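Rusticyanin (Thiobacillus ferrooxidans, PDB 2CAL) carries electrons in the periplasm from cytochrome c552 to the A-type oxidase, using a single bound copper ion of the blue copper type. Local coordinates at residues A[89-92]-A[93-97]. The protein carries 1 engineered substitution. Sequence-based numbering, arbitrary orientation.
Sequences TKKG and PPYAV
Over one face of the Tyr95 ring sits Pro93 CA, 3.7 Å above the plane and displaced toward the rim, while the carbonyl oxygen of Lys91 approaches at the edge, in the ring plane. Tyr95 OH donates to Lys91 O at 2.7 Å, meeting a lone pair in the carbonyl plane with a C=O...O angle of 133°. With CG beside the backbone N (chi1 -59°), the Tyr95 ring turns back toward Lys91 and Gly92. The aliphatic part of Lys91 runs past the ring in the opposite direction, CG lying 4.1 Å from Tyr95 CE2. Bends at chi2 and chi4 carry Lys91 NZ to Gly92 O at 2.7 Å, nearly head-on to the carbonyl. Thr89 OG1 accepts from Lys91 N at 3.0 Å, an ST turn. The loop follows edge strand 87-89 of the cupredoxin beta sandwich and packs Tyr95 on strand 131-136 and edge-to-face with Phe148; the Tyr95 side chain lies about 11 Å from the copper (I) ion. The buried phenol is therefore satisfied by a backbone carbonyl, a bond that helps hold the ring together with Pro93 and Phe148, whereas the exposed ammonium group bonds Gly92 O firmly and, across the cis Pro93-Pro94 peptide, Pro94 O only weakly.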
ATOM      1  N   THR A  89      -4.401  -0.311  -9.363  1.00 11.23           N
ATOM      2  CA  THR A  89      -5.329  -0.220 -10.504  1.00 11.78           C
ATOM      3  C   THR A  89      -5.020   1.031 -11.292  1.00 12.17           C
ATOM      4  O   THR A  89      -4.449   1.993 -10.780  1.00 12.41           O
ATOM      5  CB  THR A  89      -6.773  -0.197  -9.970  1.00 12.61           C
ATOM      6  OG1 THR A  89      -7.693  -0.100 -11.123  1.00 14.21           O
ATOM      7  CG2 THR A  89      -7.047   0.950  -9.029  1.00 13.47           C
ATOM      8  N   LYS A  90      -5.444   1.033 -12.572  1.00 12.30           N
ATOM      9  CA  LYS A  90      -5.429   2.273 -13.336  1.00 12.97           C
ATOM     10  C   LYS A  90      -6.633   3.129 -13.086  1.00 13.99           C
ATOM     11  O   LYS A  90      -6.665   4.256 -13.577  1.00 14.76           O
ATOM     12  CB  LYS A  90      -5.264   1.974 -14.850  1.00 14.23           C
ATOM     13  CG  LYS A  90      -3.993   1.143 -15.140  1.00 16.43           C
ATOM     14  CD  LYS A  90      -3.728   0.995 -16.650  1.00 19.28           C
ATOM     15  CE  LYS A  90      -2.614  -0.014 -16.886  1.00 20.42           C
ATOM     16  NZ  LYS A  90      -2.123  -0.132 -18.293  1.00 21.34           N
ATOM     17  N   LYS A  91      -7.697   2.640 -12.423  1.00 14.09           N
ATOM     18  CA  LYS A  91      -8.932   3.403 -12.197  1.00 15.02           C
ATOM     19  C   LYS A  91      -8.777   4.405 -11.046  1.00 14.23           C
ATOM     20  O   LYS A  91      -8.369   3.978  -9.963  1.00 14.81           O
ATOM     21  CB  LYS A  91     -10.083   2.455 -11.891  1.00 18.90           C
ATOM     22  CG  LYS A  91     -11.341   3.135 -11.376  1.00 26.26           C
ATOM     23  CD  LYS A  91     -12.043   3.990 -12.399  1.00 38.07           C
ATOM     24  CE  LYS A  91     -13.029   4.991 -11.850  1.00 45.27           C
ATOM     25  NZ  LYS A  91     -13.466   4.858 -10.422  1.00 41.02           N
ATOM     26  N   GLY A  92      -9.092   5.662 -11.266  1.00 16.27           N
ATOM     27  CA  GLY A  92      -8.950   6.719 -10.291  1.00 16.52           C
ATOM     28  C   GLY A  92     -10.275   6.968  -9.557  1.00 14.25           C
ATOM     29  O   GLY A  92     -11.317   6.391  -9.867  1.00 16.16           O
ATOM     30  N   PRO A  93     -10.191   7.852  -8.564  1.00 14.31           N
ATOM     31  CA  PRO A  93     -11.365   8.196  -7.746  1.00 14.77           C
ATOM     32  C   PRO A  93     -12.357   9.069  -8.476  1.00 15.45           C
ATOM     33  O   PRO A  93     -12.022   9.624  -9.530  1.00 17.16           O
ATOM     34  CB  PRO A  93     -10.691   8.948  -6.583  1.00 17.48           C
ATOM     35  CG  PRO A  93      -9.504   9.633  -7.248  1.00 16.00           C
ATOM     36  CD  PRO A  93      -8.945   8.561  -8.128  1.00 15.03           C
ATOM     37  N   PRO A  94     -13.581   9.252  -7.960  1.00 18.12           N
ATOM     38  CA  PRO A  94     -14.031   8.687  -6.690  1.00 16.25           C
ATOM     39  C   PRO A  94     -14.376   7.223  -6.846  1.00 15.59           C
ATOM     40  O   PRO A  94     -14.776   6.764  -7.912  1.00 16.00           O
ATOM     41  CB  PRO A  94     -15.287   9.508  -6.356  1.00 18.29           C
ATOM     42  CG  PRO A  94     -15.853   9.851  -7.673  1.00 21.50           C
ATOM     43  CD  PRO A  94     -14.659  10.056  -8.569  1.00 18.56           C
ATOM     44  N   TYR A  95     -14.241   6.452  -5.776  1.00 13.98           N
ATOM     45  CA  TYR A  95     -14.583   5.035  -5.717  1.00 13.89           C
ATOM     46  C   TYR A  95     -15.925   4.818  -5.051  1.00 14.19           C
ATOM     47  O   TYR A  95     -16.262   5.475  -4.060  1.00 15.03           O
ATOM     48  CB  TYR A  95     -13.471   4.306  -4.920  1.00 14.59           C
ATOM     49  CG  TYR A  95     -12.117   4.487  -5.573  1.00 13.21           C
ATOM     50  CD1 TYR A  95     -11.145   5.352  -5.050  1.00 14.21           C
ATOM     51  CD2 TYR A  95     -11.811   3.802  -6.733  1.00 13.73           C
ATOM     52  CE1 TYR A  95      -9.922   5.504  -5.691  1.00 13.95           C
ATOM     53  CE2 TYR A  95     -10.596   3.925  -7.404  1.00 13.12           C
ATOM     54  CZ  TYR A  95      -9.661   4.777  -6.825  1.00 13.16           C
ATOM     55  OH  TYR A  95      -8.442   4.968  -7.448  1.00 14.30           O
ATOM     56  N   ALA A  96     -16.658   3.860  -5.605  1.00 13.48           N
ATOM     57  CA  ALA A  96     -17.906   3.401  -5.040  1.00 14.66           C
ATOM     58  C   ALA A  96     -17.675   2.679  -3.731  1.00 13.93           C
ATOM     59  O   ALA A  96     -16.541   2.254  -3.446  1.00 14.66           O
ATOM     60  CB  ALA A  96     -18.613   2.477  -6.048  1.00 15.98           C
ATOM     61  N   VAL A  97     -18.724   2.506  -2.917  1.00 16.21           N
ATOM     62  CA  VAL A  97     -18.644   1.681  -1.701  1.00 14.90           C
ATOM     63  C   VAL A  97     -18.078   0.314  -2.017  1.00 15.87           C
ATOM     64  O   VAL A  97     -17.252  -0.235  -1.264  1.00 15.95           O
ATOM     65  CB  VAL A  97     -20.038   1.598  -1.039  1.00 17.41           C
ATOM     66  CG1 VAL A  97     -20.104   0.473  -0.031  1.00 19.21           C
ATOM     67  CG2 VAL A  97     -20.380   2.955  -0.428  1.00 19.32           C
TER